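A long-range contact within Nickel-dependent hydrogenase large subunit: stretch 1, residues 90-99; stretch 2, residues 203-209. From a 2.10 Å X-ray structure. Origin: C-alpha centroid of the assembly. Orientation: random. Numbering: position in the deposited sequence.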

# COMPACT_ATOMS: atom_id res chain seq x y z
N LEU B 90 12.23 17.72 -7.00
CA LEU B 90 12.88 16.63 -7.73
C LEU B 90 12.98 15.38 -6.89
O LEU B 90 12.78 14.24 -7.37
N ILE B 91 13.37 15.56 -5.63
CA ILE B 91 13.41 14.41 -4.74
C ILE B 91 12.02 13.77 -4.55
O ILE B 91 11.91 12.56 -4.63
N ARG B 92 10.96 14.60 -4.42
CA ARG B 92 9.66 14.04 -4.30
C ARG B 92 9.27 13.27 -5.57
O ARG B 92 8.73 12.19 -5.46
N ASN B 93 9.54 13.82 -6.75
CA ASN B 93 9.24 13.12 -7.99
C ASN B 93 9.96 11.77 -8.03
O ASN B 93 9.36 10.76 -8.44
N LEU B 94 11.26 11.77 -7.74
CA LEU B 94 12.02 10.53 -7.72
C LEU B 94 11.44 9.47 -6.77
O LEU B 94 11.30 8.28 -7.12
N MET B 95 11.03 9.90 -5.57
CA MET B 95 10.46 8.96 -4.59
C MET B 95 9.11 8.48 -5.11
O MET B 95 8.75 7.32 -4.93
N ILE B 96 8.32 9.38 -5.73
CA ILE B 96 7.04 8.95 -6.29
C ILE B 96 7.25 7.93 -7.39
O ILE B 96 6.63 6.87 -7.39
N GLY B 97 8.15 8.21 -8.32
CA GLY B 97 8.45 7.25 -9.42
C GLY B 97 8.92 5.91 -8.81
O GLY B 97 8.44 4.85 -9.22
N ALA B 98 9.81 5.95 -7.83
CA ALA B 98 10.30 4.68 -7.19
C ALA B 98 9.13 3.94 -6.60
O ALA B 98 9.11 2.68 -6.61
N GLN B 99 8.15 4.67 -6.04
CA GLN B 99 7.00 3.97 -5.40
C GLN B 99 6.10 3.27 -6.47
O GLN B 99 5.59 2.16 -6.26
N LYS B 203 15.43 0.28 -1.01
CA LYS B 203 16.56 1.09 -0.45
C LYS B 203 16.52 2.52 -0.95
O LYS B 203 17.08 3.42 -0.31
N PHE B 204 15.87 2.74 -2.10
CA PHE B 204 15.78 4.10 -2.65
C PHE B 204 15.01 5.02 -1.68
O PHE B 204 15.46 6.13 -1.37
N HIS B 205 13.80 4.63 -1.26
CA HIS B 205 13.12 5.42 -0.24
C HIS B 205 13.91 5.54 1.10
O HIS B 205 13.79 6.56 1.81
N ALA B 206 14.75 4.56 1.42
CA ALA B 206 15.44 4.65 2.72
C ALA B 206 16.53 5.73 2.65
O ALA B 206 16.72 6.49 3.59
N ILE B 207 17.15 5.86 1.48
CA ILE B 207 18.16 6.89 1.34
C ILE B 207 17.60 8.33 1.56
O ILE B 207 18.10 9.07 2.38
N PHE B 208 16.49 8.63 0.94
CA PHE B 208 15.92 9.96 1.00
C PHE B 208 14.97 10.07 2.19
O PHE B 208 14.83 11.13 2.76
N GLY B 209 14.32 8.95 2.57
CA GLY B 209 13.21 9.06 3.48
C GLY B 209 13.49 8.33 4.78
O GLY B 209 12.60 8.28 5.62

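A histidine side chain on one helix reaches across to hydrogen-bond the backbone of the other: H205 NE2 donates to M95 O at 2.8 Å, with a nearly straight N-H...O angle of 167°. That carbonyl already accepts the helical bond from Q99 N, so the imidazole adds a second donor without breaking the turn. The CA-to-CB bond of H205 points sideways, yet rotamer m carries the ring end nearer to the partner helix. M95 O lies at the ring's edge, as does Q99 OE1, 3.4 Å from H205 CE1; H205 ND1 is hydrogen-bonded elsewhere in the structure.

The helices run roughly antiparallel, at 156°, with axes 9.8 Å apart, and two phenylalanines fill much of the space between them. F204 (chi1 t) points toward the first helix, where its CD2 meets A98 CB at 3.5 Å and its CZ meets L94 CB at 3.8 Å. The short alanine also sits by the imidazole, its CB 3.8 Å from H205 NE2. One turn on, F208 (chi1 m) also points toward the partner: its CD1 touches I91 CG2 at 3.6 Å, while M95 SD, on an m, t, m side chain, lies 3.8 Å from F208 CB. The rule is apolar packing along the helices, pinned by one directional polar bond.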

# COMPACT_ATOMS: atom_id res chain seq x y z
CB LEU B 90 14.29 17.00 -8.14
CG LEU B 90 14.46 17.75 -9.48
CD1 LEU B 90 13.37 17.79 -10.51
CD2 LEU B 90 15.35 18.88 -9.48
CB ILE B 91 14.11 14.73 -3.41
CG1 ILE B 91 15.62 14.93 -3.70
CG2 ILE B 91 13.82 13.53 -2.33
CD1 ILE B 91 16.42 15.69 -2.51
CB ARG B 92 8.58 15.06 -3.95
CG ARG B 92 8.56 15.46 -2.44
CD ARG B 92 7.51 16.64 -2.22
NE ARG B 92 7.50 17.14 -0.84
CZ ARG B 92 6.69 18.10 -0.42
NH1 ARG B 92 5.73 18.59 -1.25
NH2 ARG B 92 6.79 18.52 0.84
CB ASN B 93 9.69 13.90 -9.25
CG ASN B 93 8.78 15.08 -9.58
OD1 ASN B 93 9.11 15.88 -10.50
ND2 ASN B 93 7.69 15.22 -8.87
CB LEU B 94 13.47 10.85 -7.32
CG LEU B 94 14.33 11.49 -8.43
CD1 LEU B 94 15.60 12.15 -7.83
CD2 LEU B 94 14.73 10.42 -9.49
CB MET B 95 10.30 9.67 -3.24
CG MET B 95 11.66 9.97 -2.58
SD MET B 95 11.48 10.83 -0.98
CE MET B 95 10.08 11.95 -1.16
CB ILE B 96 6.19 10.15 -6.82
CG1 ILE B 96 5.77 11.03 -5.67
CG2 ILE B 96 4.94 9.68 -7.73
CD1 ILE B 96 5.33 12.47 -6.17
CB ALA B 98 11.33 4.95 -6.07
CB GLN B 99 6.16 5.00 -4.59
CG GLN B 99 4.82 4.41 -4.09
CD GLN B 99 5.03 3.18 -3.16
OE1 GLN B 99 6.02 3.12 -2.46
NE2 GLN B 99 4.10 2.21 -3.18
CB LYS B 203 17.90 0.46 -0.93
CG LYS B 203 18.15 -0.91 -0.26
CD LYS B 203 19.44 -1.47 -0.77
CE LYS B 203 19.68 -2.81 -0.04
NZ LYS B 203 20.93 -3.31 -0.73
CB PHE B 204 14.99 4.05 -3.98
CG PHE B 204 15.08 5.33 -4.82
CD1 PHE B 204 16.04 5.45 -5.82
CD2 PHE B 204 14.17 6.37 -4.63
CE1 PHE B 204 16.07 6.58 -6.67
CE2 PHE B 204 14.24 7.53 -5.41
CZ PHE B 204 15.17 7.60 -6.47
CB HIS B 205 11.74 4.81 0.08
CG HIS B 205 10.75 5.04 -1.01
ND1 HIS B 205 9.46 4.54 -0.96
CD2 HIS B 205 10.84 5.77 -2.15
CE1 HIS B 205 8.78 5.00 -1.99
NE2 HIS B 205 9.59 5.74 -2.74
CB ALA B 206 16.04 3.28 3.08
CB ILE B 207 18.93 6.77 0.02
CG1 ILE B 207 19.75 5.48 0.02
CG2 ILE B 207 19.85 8.05 -0.25
CD1 ILE B 207 20.38 5.14 -1.41
CB PHE B 208 15.11 10.14 -0.27
CG PHE B 208 15.99 10.39 -1.49
CD1 PHE B 208 16.78 11.55 -1.54
CD2 PHE B 208 16.00 9.51 -2.55
CE1 PHE B 208 17.60 11.83 -2.68
CE2 PHE B 208 16.81 9.77 -3.70
CZ PHE B 208 17.61 10.95 -3.75